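Local coordinates for protein branched-chain-amino-acid aminotransferase (Pseudomonas sp. UW4, PDB 6JIF) that probably uses pyridoxal-5'-phosphate to move the amino group between branched-chain amino acids and 2-oxo acids, at residues 28-39 with 130-140; 84-94 with 341-349. All blocks are in the same frame, centred on the assembly; numbering follows the deposited sequence.

Interaction 1 of 2, residues 28-39 with 130-140; sequences WDKLGFDYIKTD and ANERFIPPYGT
W28 lies with one face of its indole against the P136-P137 pair, and this CH-pi contact carries one end of the interface. P137 CD stands 3.4 Å from the centroid of the five-membered ring of W28, almost on the normal, while P136 CA lies over the six-membered ring at 3.8 Å from its centroid. With CG anti to the carbonyl carbon (chi1 -56°), the W28 ring is carried flat across both prolines, and its edge faces R133 O. L31 CD1 adds a looser apolar contact to P136 CG. A second CH-pi contact lies farther along the loop: T38 CG2 sits over the centre of the F134 ring, 3.7 Å from its centroid. The hydroxyl of T38 turns elsewhere, bonding to C171 O of strand 164-174.

Polar contacts gather round D39. Its OD2 takes R133 NE at 3.1 Å in a salt bridge; the carboxylate and guanidinium planes are nearly parallel (3°) but offset, with NE tilted out of the carboxylate plane on the syn side. D39 OD1 approaches the edge of the F134 ring. The bond from D39 N to N131 OD1 is weak, since its angle at the hydrogen is 128°. N131 ND2 instead reaches K40 O and V127 O, tying the end of helix 117-130 to K40, just before strand 41-47. A water lies within hydrogen-bonding distance of both W28 O and T140 O. The P137-T140 type II turn is closed by T140 N, and T140 OG1 adds a second bond to P137 O at 2.8 Å.

Chemically, then, the N-terminal loop is held to the link between helix 117-130 and strand 143-153 by aromatic faces packed on aliphatic carbon, while charge pairing is confined to its D39 end, where R133 is exposed and solvent probably weakens the attraction.

Interaction 2 of 2, residues 84-94 with 341-349; sequences YRCKDGSINLF and LTGVQTGDI
Q345 runs between the rings of Y84 and F94, and its side chain can be followed outward from the helix. CB rests over one face of Y84, 3.9 Å from the ring centroid. CG, set anti to the carbonyl carbon (chi1 -70°), lies over a face of F94 at 3.9 Å from that centroid. Beyond CG the chain is extended, and Q345 CD comes within 3.4 Å of Y84 OH. At the tip, the amide plane makes a shallow angle with the Y84 ring but is about perpendicular to the F94 ring; Q345 NE2 is 3.4 Å from Y84 OH, at an angle too poor for a hydrogen bond. Were Y84 replaced by an alanine, the ring face under Q345 CB and the contact with T346 CG2 would go, which is likely to open a gap beside the helix and let the Q345 amide turn more easily.

The backbone of the same residue is gripped as well: N92 ND2 donates to Q345 O at 3.1 Å and 159°, with the acceptor close to the N92 amide plane but the donor above the carbonyl plane. N92 OD1 is taken by K358 NZ. Farther along F94, CZ meets L341 CD1 and the ring edge meets V344 CG1. Past the helix, G347 has the positive phi of a Schellman motif; a CB there would be tight against C86 SG. One water joins K87 N, T346 O and D348 OD1, its distance to T346 O being 2.8 Å.

Strands 76-85 and 91-94, an antiparallel hairpin, thus receive the C-terminal part of helix 332-346; the axis of 341-346 passes 8.9 Å from that of strand 91-94, their directions 123° apart. Helix 267-278 packs on F94 and L341, strand 356-358 lies along 91-94, and the F94 side chain is about 8 Å from the bound pyridoxal-5'-phosphate.

Both contacts are partly buried and lie on the same side of the chain's centre, about 15 Å apart between centres. Interaction 1 joins two loops flanking the seven-stranded antiparallel sheet, and its chemistry combines proline and threonine CH-pi contacts with a salt bridge. Interaction 2 sets a helix end on two strands of that sheet; its rings are buried, its one direct hydrogen bond across the segments is neutral, and opposite charges approach between them at K87 and D348 on the exposed side, beyond salt-bridge distance. The two meet through Y138 of 130-140, which probably hydrogen-bonds D348 by its hydroxyl and packs on K87, while E132 and I135 touch I91 from the same loop.

Interaction 1 of 2, residues 28-39 with 130-140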
loop_
_atom_site.group_PDB
_atom_site.type_symbol
_atom_site.label_atom_id
_atom_site.label_comp_id
_atom_site.label_asym_id
_atom_site.label_seq_id
_atom_site.Cartn_x
_atom_site.Cartn_y
_atom_site.Cartn_z
ATOM N N TRP B 28 -16.680 11.804 28.360
ATOM C CA TRP B 28 -17.010 12.023 26.959
ATOM C C TRP B 28 -16.289 13.225 26.368
ATOM O O TRP B 28 -15.929 13.219 25.180
ATOM C CB TRP B 28 -18.510 12.196 26.823
ATOM C CG TRP B 28 -19.285 11.051 27.373
ATOM C CD1 TRP B 28 -20.098 11.069 28.459
ATOM C CD2 TRP B 28 -19.339 9.718 26.848
ATOM N NE1 TRP B 28 -20.653 9.830 28.656
ATOM C CE2 TRP B 28 -20.210 8.985 27.667
ATOM C CE3 TRP B 28 -18.734 9.074 25.763
ATOM C CZ2 TRP B 28 -20.491 7.631 27.442
ATOM C CZ3 TRP B 28 -19.034 7.729 25.532
ATOM C CH2 TRP B 28 -19.898 7.031 26.378
ATOM N N ASP B 29 -16.049 14.252 27.180
ATOM C CA ASP B 29 -15.435 15.463 26.653
ATOM C C ASP B 29 -13.954 15.275 26.355
ATOM O O ASP B 29 -13.422 15.894 25.429
ATOM C CB ASP B 29 -15.673 16.643 27.593
ATOM C CG ASP B 29 -15.950 17.948 26.818
ATOM O OD1 ASP B 29 -15.998 19.022 27.465
ATOM O OD2 ASP B 29 -16.117 17.894 25.560
ATOM N N LYS B 30 -13.265 14.427 27.100
ATOM C CA LYS B 30 -11.846 14.316 26.839
ATOM C C LYS B 30 -11.535 13.285 25.767
ATOM O O LYS B 30 -10.350 13.053 25.494
ATOM C CB LYS B 30 -11.078 13.958 28.117
ATOM C CG LYS B 30 -10.793 15.123 29.054
ATOM C CD LYS B 30 -9.290 15.291 29.346
ATOM C CE LYS B 30 -8.580 13.949 29.547
ATOM N NZ LYS B 30 -7.113 14.136 29.846
ATOM N N LEU B 31 -12.560 12.791 25.061
ATOM C CA LEU B 31 -12.370 11.821 23.992
ATOM C C LEU B 31 -11.671 12.480 22.810
ATOM O O LEU B 31 -11.962 13.625 22.456
ATOM C CB LEU B 31 -13.712 11.232 23.520
ATOM C CG LEU B 31 -14.182 10.028 24.321
ATOM C CD1 LEU B 31 -15.590 9.578 23.968
ATOM C CD2 LEU B 31 -13.156 8.925 24.079
ATOM N N GLY B 32 -10.751 11.749 22.198
ATOM C CA GLY B 32 -10.164 12.210 20.969
ATOM C C GLY B 32 -10.542 11.239 19.865
ATOM O O GLY B 32 -11.718 10.890 19.715
ATOM N N PHE B 33 -9.545 10.820 19.069
ATOM C CA PHE B 33 -9.672 9.846 17.984
ATOM C C PHE B 33 -8.608 8.789 18.267
ATOM O O PHE B 33 -7.528 8.784 17.683
ATOM C CB PHE B 33 -9.476 10.500 16.619
ATOM C CG PHE B 33 -9.728 9.589 15.476
ATOM C CD1 PHE B 33 -10.983 9.023 15.303
ATOM C CD2 PHE B 33 -8.738 9.300 14.559
ATOM C CE1 PHE B 33 -11.246 8.170 14.234
ATOM C CE2 PHE B 33 -9.008 8.425 13.473
ATOM C CZ PHE B 33 -10.268 7.880 13.342
ATOM N N ASP B 34 -8.922 7.888 19.184
ATOM C CA ASP B 34 -7.963 6.922 19.695
ATOM C C ASP B 34 -8.640 5.568 19.770
ATOM O O ASP B 34 -9.818 5.486 20.104
ATOM C CB ASP B 34 -7.505 7.251 21.092
ATOM C CG ASP B 34 -6.853 8.600 21.169
ATOM O OD1 ASP B 34 -5.733 8.735 20.587
ATOM O OD2 ASP B 34 -7.471 9.511 21.757
ATOM N N TYR B 35 -7.873 4.511 19.529
ATOM C CA TYR B 35 -8.443 3.182 19.632
ATOM C C TYR B 35 -8.802 2.888 21.077
ATOM O O TYR B 35 -7.964 3.041 21.970
ATOM C CB TYR B 35 -7.485 2.109 19.118
ATOM C CG TYR B 35 -8.160 0.734 19.162
ATOM C CD1 TYR B 35 -8.161 -0.024 20.337
ATOM C CD2 TYR B 35 -8.809 0.214 18.046
ATOM C CE1 TYR B 35 -8.750 -1.258 20.388
ATOM C CE2 TYR B 35 -9.410 -1.008 18.093
ATOM C CZ TYR B 35 -9.381 -1.740 19.264
ATOM O OH TYR B 35 -9.980 -2.984 19.302
ATOM N N ILE B 36 -10.052 2.457 21.290
ATOM C CA ILE B 36 -10.548 1.924 22.554
ATOM C C ILE B 36 -11.295 0.634 22.219
ATOM O O ILE B 36 -11.992 0.568 21.203
ATOM C CB ILE B 36 -11.465 2.949 23.246
ATOM C CG1 ILE B 36 -10.632 4.094 23.864
ATOM C CG2 ILE B 36 -12.317 2.304 24.334
ATOM C CD1 ILE B 36 -11.313 5.474 23.789
ATOM N N LYS B 37 -11.126 -0.413 23.031
ATOM C CA LYS B 37 -11.777 -1.697 22.719
ATOM C C LYS B 37 -13.235 -1.674 23.191
ATOM O O LYS B 37 -13.524 -1.553 24.390
ATOM C CB LYS B 37 -11.015 -2.875 23.316
ATOM C CG LYS B 37 -11.631 -4.232 23.022
ATOM C CD LYS B 37 -10.952 -5.293 23.879
ATOM C CE LYS B 37 -11.456 -6.661 23.509
ATOM N NZ LYS B 37 -10.817 -7.700 24.369
ATOM N N THR B 38 -14.140 -1.728 22.226
ATOM C CA THR B 38 -15.560 -1.815 22.478
ATOM C C THR B 38 -15.956 -3.288 22.595
ATOM O O THR B 38 -15.133 -4.191 22.431
ATOM C CB THR B 38 -16.307 -1.060 21.367
ATOM O OG1 THR B 38 -15.856 -1.539 20.102
ATOM C CG2 THR B 38 -16.018 0.462 21.488
ATOM N N ASP B 39 -17.239 -3.529 22.834
ATOM C CA ASP B 39 -17.717 -4.838 23.274
ATOM C C ASP B 39 -17.742 -5.868 22.145
ATOM O O ASP B 39 -17.242 -6.982 22.317
ATOM C CB ASP B 39 -19.103 -4.694 23.862
ATOM C CG ASP B 39 -19.079 -4.044 25.216
ATOM O OD1 ASP B 39 -17.994 -3.970 25.844
ATOM O OD2 ASP B 39 -20.145 -3.592 25.641
ATOM N N ALA B 130 -25.045 -3.156 19.009
ATOM C CA ALA B 130 -24.324 -3.973 19.984
ATOM C C ALA B 130 -23.430 -3.163 20.885
ATOM O O ALA B 130 -22.916 -3.697 21.889
ATOM C CB ALA B 130 -23.454 -5.005 19.264
ATOM N N ASN B 131 -23.173 -1.922 20.507
ATOM C CA ASN B 131 -22.264 -1.100 21.307
ATOM C C ASN B 131 -22.916 0.223 21.724
ATOM O O ASN B 131 -22.224 1.214 21.890
ATOM C CB ASN B 131 -20.954 -0.852 20.546
ATOM C CG ASN B 131 -20.149 -2.138 20.313
ATOM O OD1 ASN B 131 -19.465 -2.613 21.210
ATOM N ND2 ASN B 131 -20.203 -2.689 19.090
ATOM N N GLU B 132 -24.251 0.281 21.815
ATOM C CA GLU B 132 -24.900 1.557 22.159
ATOM C C GLU B 132 -24.345 2.210 23.421
ATOM O O GLU B 132 -24.382 3.436 23.544
ATOM C CB GLU B 132 -26.418 1.386 22.265
ATOM C CG GLU B 132 -27.005 0.904 20.917
ATOM C CD GLU B 132 -28.488 1.236 20.704
ATOM O OE1 GLU B 132 -29.142 1.697 21.663
ATOM O OE2 GLU B 132 -28.988 1.020 19.561
ATOM N N ARG B 133 -23.845 1.441 24.384
ATOM C CA ARG B 133 -23.381 2.122 25.597
ATOM C C ARG B 133 -22.149 2.983 25.357
ATOM O O ARG B 133 -21.804 3.819 26.207
ATOM C CB ARG B 133 -23.104 1.111 26.708
ATOM C CG ARG B 133 -21.790 0.459 26.645
ATOM C CD ARG B 133 -21.609 -0.701 27.458
ATOM N NE ARG B 133 -20.201 -1.078 27.426
ATOM C CZ ARG B 133 -19.211 -0.727 28.263
ATOM N NH1 ARG B 133 -19.571 -0.121 29.372
ATOM N NH2 ARG B 133 -17.922 -1.157 28.082
ATOM N N PHE B 134 -21.472 2.793 24.241
ATOM C CA PHE B 134 -20.343 3.635 23.904
ATOM C C PHE B 134 -20.753 4.873 23.113
ATOM O O PHE B 134 -19.883 5.639 22.711
ATOM C CB PHE B 134 -19.290 2.846 23.086
ATOM C CG PHE B 134 -18.518 1.835 23.902
ATOM C CD1 PHE B 134 -17.413 2.226 24.656
ATOM C CD2 PHE B 134 -18.921 0.514 23.958
ATOM C CE1 PHE B 134 -16.711 1.303 25.427
ATOM C CE2 PHE B 134 -18.230 -0.400 24.728
ATOM C CZ PHE B 134 -17.114 0.003 25.465
ATOM N N ILE B 135 -22.040 5.105 22.882
ATOM C CA ILE B 135 -22.393 6.284 22.082
ATOM C C ILE B 135 -22.328 7.529 22.976
ATOM O O ILE B 135 -23.050 7.605 23.965
ATOM C CB ILE B 135 -23.773 6.114 21.414
ATOM C CG1 ILE B 135 -23.738 4.942 20.429
ATOM C CG2 ILE B 135 -24.174 7.399 20.682
ATOM C CD1 ILE B 135 -25.059 4.603 19.820
ATOM N N PRO B 136 -21.489 8.525 22.702
ATOM C CA PRO B 136 -21.476 9.724 23.570
ATOM C C PRO B 136 -22.818 10.436 23.537
ATOM O O PRO B 136 -23.456 10.553 22.478
ATOM C CB PRO B 136 -20.360 10.584 22.970
ATOM C CG PRO B 136 -19.469 9.602 22.237
ATOM C CD PRO B 136 -20.425 8.583 21.683
ATOM N N PRO B 137 -23.278 10.952 24.678
ATOM C CA PRO B 137 -24.605 11.588 24.719
ATOM C C PRO B 137 -24.674 12.826 23.827
ATOM O O PRO B 137 -23.659 13.428 23.475
ATOM C CB PRO B 137 -24.776 11.961 26.192
ATOM C CG PRO B 137 -23.832 11.098 26.934
ATOM C CD PRO B 137 -22.727 10.691 26.016
ATOM N N TYR B 138 -25.900 13.189 23.439
ATOM C CA TYR B 138 -26.100 14.437 22.713
ATOM C C TYR B 138 -25.554 15.609 23.539
ATOM O O TYR B 138 -25.752 15.685 24.756
ATOM C CB TYR B 138 -27.593 14.677 22.427
ATOM C CG TYR B 138 -27.839 16.031 21.789
ATOM C CD1 TYR B 138 -27.602 16.227 20.426
ATOM C CD2 TYR B 138 -28.277 17.110 22.544
ATOM C CE1 TYR B 138 -27.784 17.445 19.835
ATOM C CE2 TYR B 138 -28.474 18.343 21.965
ATOM C CZ TYR B 138 -28.234 18.505 20.611
ATOM O OH TYR B 138 -28.417 19.727 20.028
ATOM N N GLY B 139 -24.898 16.537 22.853
ATOM C CA GLY B 139 -24.358 17.718 23.480
ATOM C C GLY B 139 -22.916 17.583 23.887
ATOM O O GLY B 139 -22.300 18.573 24.302
ATOM N N THR B 140 -22.342 16.406 23.768
ATOM C CA THR B 140 -20.936 16.277 24.092
ATOM C C THR B 140 -20.049 16.532 22.871
ATOM O O THR B 140 -18.830 16.659 23.023
ATOM C CB THR B 140 -20.661 14.863 24.654
ATOM O OG1 THR B 140 -20.930 13.892 23.631
ATOM C CG2 THR B 140 -21.538 14.565 25.862
HETATM O O HOH W 1 -16.831 14.770 22.501
HETATM O O HOH W 2 -22.061 -3.077 24.225
#

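Interaction 2 of 2, residues 84-94 with 341-349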
loop_
_atom_site.group_PDB
_atom_site.type_symbol
_atom_site.label_atom_id
_atom_site.label_comp_id
_atom_site.label_asym_id
_atom_site.label_seq_id
_atom_site.Cartn_x
_atom_site.Cartn_y
_atom_site.Cartn_z
ATOM N N TYR B 84 -24.370 9.178 15.653
ATOM C CA TYR B 84 -24.557 10.293 16.574
ATOM C C TYR B 84 -25.838 10.106 17.389
ATOM O O TYR B 84 -26.883 9.714 16.842
ATOM C CB TYR B 84 -24.647 11.601 15.803
ATOM C CG TYR B 84 -23.521 11.872 14.854
ATOM C CD1 TYR B 84 -23.533 11.353 13.545
ATOM C CD2 TYR B 84 -22.449 12.646 15.228
ATOM C CE1 TYR B 84 -22.500 11.609 12.662
ATOM C CE2 TYR B 84 -21.422 12.915 14.341
ATOM C CZ TYR B 84 -21.450 12.388 13.067
ATOM O OH TYR B 84 -20.424 12.626 12.179
ATOM N N ARG B 85 -25.781 10.415 18.697
ATOM C CA ARG B 85 -27.000 10.486 19.490
ATOM C C ARG B 85 -27.731 11.799 19.191
ATOM O O ARG B 85 -27.145 12.891 19.252
ATOM C CB ARG B 85 -26.680 10.375 20.980
ATOM C CG ARG B 85 -27.865 10.459 21.852
ATOM C CD ARG B 85 -28.754 9.222 21.711
ATOM N NE ARG B 85 -28.093 8.071 22.330
ATOM C CZ ARG B 85 -28.573 6.837 22.353
ATOM N NH1 ARG B 85 -29.749 6.582 21.795
ATOM N NH2 ARG B 85 -27.890 5.863 22.962
ATOM N N CYS B 86 -28.997 11.690 18.821
ATOM C CA CYS B 86 -29.794 12.886 18.593
ATOM C C CYS B 86 -30.364 13.441 19.920
ATOM O O CYS B 86 -30.512 12.732 20.923
ATOM C CB CYS B 86 -30.959 12.558 17.667
ATOM S SG CYS B 86 -30.479 11.955 16.113
ATOM N N LYS B 87 -30.732 14.717 19.897
ATOM C CA LYS B 87 -31.320 15.308 21.098
ATOM C C LYS B 87 -32.575 14.575 21.517
ATOM O O LYS B 87 -32.917 14.548 22.711
ATOM C CB LYS B 87 -31.666 16.777 20.848
ATOM C CG LYS B 87 -31.917 17.545 22.115
ATOM C CD LYS B 87 -31.771 19.031 21.927
ATOM C CE LYS B 87 -32.366 19.519 20.647
ATOM N NZ LYS B 87 -32.343 21.049 20.625
ATOM N N ASP B 88 -33.309 14.032 20.555
ATOM C CA ASP B 88 -34.520 13.327 20.910
ATOM C C ASP B 88 -34.239 11.896 21.358
ATOM O O ASP B 88 -35.181 11.149 21.642
ATOM C CB ASP B 88 -35.515 13.372 19.740
ATOM C CG ASP B 88 -35.063 12.556 18.516
ATOM O OD1 ASP B 88 -33.986 11.918 18.526
ATOM O OD2 ASP B 88 -35.821 12.557 17.507
ATOM N N GLY B 89 -32.968 11.512 21.445
ATOM C CA GLY B 89 -32.580 10.222 21.959
ATOM C C GLY B 89 -32.393 9.161 20.909
ATOM O O GLY B 89 -31.919 8.068 21.240
ATOM N N SER B 90 -32.803 9.415 19.677
ATOM C CA SER B 90 -32.585 8.426 18.618
ATOM C C SER B 90 -31.117 8.471 18.189
ATOM O O SER B 90 -30.331 9.276 18.690
ATOM C CB SER B 90 -33.523 8.653 17.423
ATOM O OG SER B 90 -33.472 9.976 16.931
ATOM N N ILE B 91 -30.737 7.605 17.248
ATOM C CA ILE B 91 -29.356 7.445 16.793
ATOM C C ILE B 91 -29.271 7.625 15.271
ATOM O O ILE B 91 -29.925 6.892 14.518
ATOM C CB ILE B 91 -28.804 6.060 17.188
ATOM C CG1 ILE B 91 -28.974 5.854 18.697
ATOM C CG2 ILE B 91 -27.367 5.933 16.707
ATOM C CD1 ILE B 91 -28.663 4.432 19.151
ATOM N N ASN B 92 -28.433 8.568 14.810
ATOM C CA ASN B 92 -28.252 8.834 13.381
ATOM C C ASN B 92 -26.972 8.161 12.906
ATOM O O ASN B 92 -25.883 8.516 13.352
ATOM C CB ASN B 92 -28.128 10.337 13.080
ATOM C CG ASN B 92 -29.435 11.041 13.065
ATOM O OD1 ASN B 92 -30.448 10.422 13.257
ATOM N ND2 ASN B 92 -29.428 12.351 12.812
ATOM N N LEU B 93 -27.072 7.237 11.962
ATOM C CA LEU B 93 -25.883 6.755 11.273
ATOM C C LEU B 93 -25.766 7.532 9.959
ATOM O O LEU B 93 -26.664 7.456 9.125
ATOM C CB LEU B 93 -26.049 5.252 11.037
ATOM C CG LEU B 93 -24.987 4.467 10.315
ATOM C CD1 LEU B 93 -23.743 4.554 11.174
ATOM C CD2 LEU B 93 -25.452 3.023 10.188
ATOM N N PHE B 94 -24.639 8.216 9.729
ATOM C CA PHE B 94 -24.545 9.218 8.653
ATOM C C PHE B 94 -24.045 8.607 7.334
ATOM O O PHE B 94 -22.877 8.236 7.227
ATOM C CB PHE B 94 -23.627 10.371 9.100
ATOM C CG PHE B 94 -23.547 11.509 8.106
ATOM C CD1 PHE B 94 -24.599 12.417 7.964
ATOM C CD2 PHE B 94 -22.417 11.653 7.294
ATOM C CE1 PHE B 94 -24.537 13.474 7.063
ATOM C CE2 PHE B 94 -22.350 12.710 6.356
ATOM C CZ PHE B 94 -23.384 13.620 6.253
ATOM N N LEU B 341 -23.353 21.181 8.478
ATOM C CA LEU B 341 -23.019 19.770 8.374
ATOM C C LEU B 341 -23.181 19.069 9.717
ATOM O O LEU B 341 -23.793 17.997 9.796
ATOM C CB LEU B 341 -21.594 19.603 7.836
ATOM C CG LEU B 341 -21.263 18.087 7.779
ATOM C CD1 LEU B 341 -22.321 17.273 6.930
ATOM C CD2 LEU B 341 -19.862 17.851 7.217
ATOM N N THR B 342 -22.654 19.655 10.789
ATOM C CA THR B 342 -22.856 19.047 12.113
ATOM C C THR B 342 -24.326 19.053 12.536
ATOM O O THR B 342 -24.769 18.126 13.225
ATOM C CB THR B 342 -21.981 19.760 13.155
ATOM O OG1 THR B 342 -22.385 21.153 13.297
ATOM C CG2 THR B 342 -20.512 19.686 12.689
ATOM N N GLY B 343 -25.095 20.072 12.132
ATOM C CA GLY B 343 -26.517 20.071 12.449
ATOM C C GLY B 343 -27.256 18.927 11.772
ATOM O O GLY B 343 -28.123 18.292 12.387
ATOM N N VAL B 344 -26.923 18.648 10.509
ATOM C CA VAL B 344 -27.560 17.520 9.840
ATOM C C VAL B 344 -27.121 16.203 10.473
ATOM O O VAL B 344 -27.962 15.340 10.794
ATOM C CB VAL B 344 -27.276 17.583 8.339
ATOM C CG1 VAL B 344 -27.626 16.226 7.678
ATOM C CG2 VAL B 344 -28.048 18.782 7.734
ATOM N N GLN B 345 -25.817 16.071 10.765
ATOM C CA GLN B 345 -25.320 14.821 11.352
ATOM C C GLN B 345 -26.035 14.500 12.671
ATOM O O GLN B 345 -26.462 13.351 12.891
ATOM C CB GLN B 345 -23.793 14.908 11.536
ATOM C CG GLN B 345 -23.052 14.880 10.255
ATOM C CD GLN B 345 -21.592 15.244 10.427
ATOM O OE1 GLN B 345 -21.214 15.965 11.363
ATOM N NE2 GLN B 345 -20.766 14.762 9.514
ATOM N N THR B 346 -26.249 15.505 13.537
ATOM C CA THR B 346 -26.839 15.246 14.844
ATOM C C THR B 346 -28.362 15.331 14.915
ATOM O O THR B 346 -28.913 15.103 15.993
ATOM C CB THR B 346 -26.254 16.214 15.890
ATOM O OG1 THR B 346 -26.562 17.567 15.515
ATOM C CG2 THR B 346 -24.775 16.035 15.916
ATOM N N GLY B 347 -29.061 15.687 13.833
ATOM C CA GLY B 347 -30.527 15.820 13.898
ATOM C C GLY B 347 -31.064 17.165 14.340
ATOM O O GLY B 347 -32.308 17.294 14.517
ATOM N N ASP B 348 -30.205 18.167 14.527
ATOM C CA ASP B 348 -30.674 19.523 14.821
ATOM C C ASP B 348 -31.176 20.259 13.587
ATOM O O ASP B 348 -31.958 21.218 13.704
ATOM C CB ASP B 348 -29.548 20.293 15.495
ATOM C CG ASP B 348 -29.323 19.798 16.888
ATOM O OD1 ASP B 348 -30.274 19.186 17.442
ATOM O OD2 ASP B 348 -28.227 20.008 17.428
ATOM N N ILE B 349 -30.766 19.816 12.408
ATOM C CA ILE B 349 -31.194 20.375 11.124
ATOM C C ILE B 349 -31.680 19.188 10.305
ATOM O O ILE B 349 -30.984 18.172 10.214
ATOM C CB ILE B 349 -30.043 21.090 10.378
ATOM C CG1 ILE B 349 -29.554 22.338 11.135
ATOM C CG2 ILE B 349 -30.452 21.469 8.900
ATOM C CD1 ILE B 349 -28.187 22.915 10.597
HETATM O O HOH W 3 -30.787 16.307 17.667
#